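Local coordinates for glucose-6-phosphate 1-dehydrogenase (Mycobacterium avium, PDB 4LGV), which probably catalyses the NADP-dependent oxidation of glucose 6-phosphate to 6-phosphogluconolactone, the entry step of the pentose phosphate pathway, at residues A[289-295]-A[445-449]. Numbering follows the deposited sequence.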
loop_
_atom_site.group_PDB
_atom_site.type_symbol
_atom_site.label_atom_id
_atom_site.label_comp_id
_atom_site.label_asym_id
_atom_site.label_seq_id
_atom_site.Cartn_x
_atom_site.Cartn_y
_atom_site.Cartn_z
ATOM N N SER A 289 -12.477 -21.286 -16.031
ATOM C CA SER A 289 -12.895 -22.655 -15.836
ATOM C C SER A 289 -11.732 -23.531 -15.355
ATOM O O SER A 289 -10.593 -23.288 -15.681
ATOM C CB SER A 289 -13.527 -23.182 -17.126
ATOM O OG SER A 289 -12.609 -23.110 -18.192
ATOM N N LEU A 290 -12.056 -24.555 -14.587
ATOM C CA LEU A 290 -11.017 -25.440 -14.054
ATOM C C LEU A 290 -10.228 -26.146 -15.168
ATOM O O LEU A 290 -10.798 -26.510 -16.212
ATOM C CB LEU A 290 -11.618 -26.493 -13.138
ATOM C CG LEU A 290 -12.337 -26.025 -11.898
ATOM C CD1 LEU A 290 -12.917 -27.210 -11.188
ATOM C CD2 LEU A 290 -11.370 -25.303 -10.993
ATOM N N ASP A 291 -8.924 -26.318 -14.906
ATOM C CA ASP A 291 -8.031 -27.177 -15.680
ATOM C C ASP A 291 -8.099 -28.650 -15.170
ATOM O O ASP A 291 -7.601 -28.971 -14.095
ATOM C CB ASP A 291 -6.599 -26.673 -15.558
ATOM C CG ASP A 291 -5.631 -27.412 -16.493
ATOM O OD1 ASP A 291 -6.022 -28.458 -17.069
ATOM O OD2 ASP A 291 -4.509 -26.906 -16.683
ATOM N N PRO A 292 -8.694 -29.569 -15.949
ATOM C CA PRO A 292 -8.809 -30.993 -15.509
ATOM C C PRO A 292 -7.466 -31.670 -15.163
ATOM O O PRO A 292 -7.467 -32.615 -14.409
ATOM C CB PRO A 292 -9.464 -31.702 -16.719
ATOM C CG PRO A 292 -10.086 -30.597 -17.503
ATOM C CD PRO A 292 -9.183 -29.392 -17.315
ATOM N N GLU A 293 -6.355 -31.175 -15.723
ATOM C CA GLU A 293 -5.017 -31.705 -15.434
ATOM C C GLU A 293 -4.546 -31.298 -14.068
ATOM O O GLU A 293 -3.602 -31.854 -13.550
ATOM C CB GLU A 293 -3.969 -31.231 -16.462
ATOM C CG GLU A 293 -4.341 -31.413 -17.936
ATOM C CD GLU A 293 -4.638 -32.849 -18.325
ATOM O OE1 GLU A 293 -4.155 -33.767 -17.621
ATOM O OE2 GLU A 293 -5.361 -33.060 -19.336
ATOM N N HIS A 294 -5.177 -30.292 -13.487
ATOM C CA HIS A 294 -4.822 -29.865 -12.134
ATOM C C HIS A 294 -5.927 -30.275 -11.139
ATOM O O HIS A 294 -6.157 -29.580 -10.129
ATOM C CB HIS A 294 -4.586 -28.338 -12.114
ATOM C CG HIS A 294 -3.341 -27.902 -12.830
ATOM N ND1 HIS A 294 -2.163 -28.629 -12.825
ATOM C CD2 HIS A 294 -3.114 -26.826 -13.618
ATOM C CE1 HIS A 294 -1.265 -28.012 -13.574
ATOM N NE2 HIS A 294 -1.819 -26.919 -14.073
ATOM N N CYS A 295 -6.643 -31.346 -11.486
ATOM C CA CYS A 295 -7.713 -31.854 -10.676
ATOM C C CYS A 295 -7.480 -33.346 -10.384
ATOM O O CYS A 295 -7.289 -34.143 -11.295
ATOM C CB CYS A 295 -9.054 -31.642 -11.359
ATOM S SG CYS A 295 -10.466 -32.259 -10.388
ATOM N N GLN A 445 -17.485 -27.334 -15.105
ATOM C CA GLN A 445 -17.863 -28.210 -16.223
ATOM C C GLN A 445 -16.711 -29.057 -16.820
ATOM O O GLN A 445 -16.913 -30.195 -17.132
ATOM C CB GLN A 445 -18.555 -27.392 -17.310
ATOM C CG GLN A 445 -19.209 -28.255 -18.358
ATOM C CD GLN A 445 -20.301 -29.077 -17.713
ATOM O OE1 GLN A 445 -20.414 -30.257 -17.982
ATOM N NE2 GLN A 445 -21.024 -28.488 -16.748
ATOM N N PRO A 446 -15.509 -28.489 -16.977
ATOM C CA PRO A 446 -14.472 -29.235 -17.687
ATOM C C PRO A 446 -14.061 -30.472 -16.931
ATOM O O PRO A 446 -13.762 -31.498 -17.542
ATOM C CB PRO A 446 -13.309 -28.250 -17.767
ATOM C CG PRO A 446 -13.967 -26.921 -17.783
ATOM C CD PRO A 446 -15.174 -27.054 -16.873
ATOM N N VAL A 447 -14.098 -30.391 -15.610
ATOM C CA VAL A 447 -13.834 -31.556 -14.759
ATOM C C VAL A 447 -14.952 -32.605 -14.842
ATOM O O VAL A 447 -14.701 -33.817 -14.736
ATOM C CB VAL A 447 -13.597 -31.082 -13.311
ATOM C CG1 VAL A 447 -13.799 -32.193 -12.317
ATOM C CG2 VAL A 447 -12.195 -30.537 -13.196
ATOM N N LEU A 448 -16.187 -32.167 -15.046
ATOM C CA LEU A 448 -17.290 -33.106 -15.239
ATOM C C LEU A 448 -17.173 -33.811 -16.579
ATOM O O LEU A 448 -17.500 -34.980 -16.696
ATOM C CB LEU A 448 -18.644 -32.392 -15.170
ATOM C CG LEU A 448 -18.945 -31.558 -13.903
ATOM C CD1 LEU A 448 -20.331 -30.927 -14.021
ATOM C CD2 LEU A 448 -18.819 -32.386 -12.626
ATOM N N ASP A 449 -16.767 -33.059 -17.602
ATOM C CA ASP A 449 -16.692 -33.564 -18.969
ATOM C C ASP A 449 -15.503 -34.475 -19.150
ATOM O O ASP A 449 -15.620 -35.453 -19.818
ATOM C CB ASP A 449 -16.585 -32.409 -19.995
ATOM C CG ASP A 449 -17.911 -31.679 -20.215
ATOM O OD1 ASP A 449 -18.962 -32.217 -19.857
ATOM O OD2 ASP A 449 -17.897 -30.567 -20.765
#
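The carbonyl oxygen Leu290 O rests against the ring of Pro446, 3.4 Å from CB and 3.6 Å from CG, where the last turn of helix 434-449 packs on the loop leading into strand 295-300 of the large mixed sheet in the C-terminal domain. No hydrogen bond links 289-295 to 445-449; the side chains meet through apolar groups, with Leu290 O and Pro446 O lying against proline ring carbons. The helix is kinked here: Pro446 has no N-H to give, the N of Val447 also makes no bond to the preceding turn, and the proline ring is turned to the loop. Ser289 CB meets Pro446 CG at 3.8 Å, while Pro292 lies across Pro446 at about a right angle, CG to CB 4.0 Å. An Asx turn shapes the loop: Glu293 N donates to Asp291 OD1 at 3.1 Å, approaching from 51° out of the carboxylate plane. Leu290 crosses Val447 obliquely, CD1 to CG2 4.0 Å, and also packs on Leu321 of strand 318-323 and on Ile443, to which a backbone hydrogen bond joins it. With SG anti to the backbone N (chi1 -180°), Cys295 reaches both methyls of Val447: SG is 3.7 Å from CG2 and 3.9 Å from CG1.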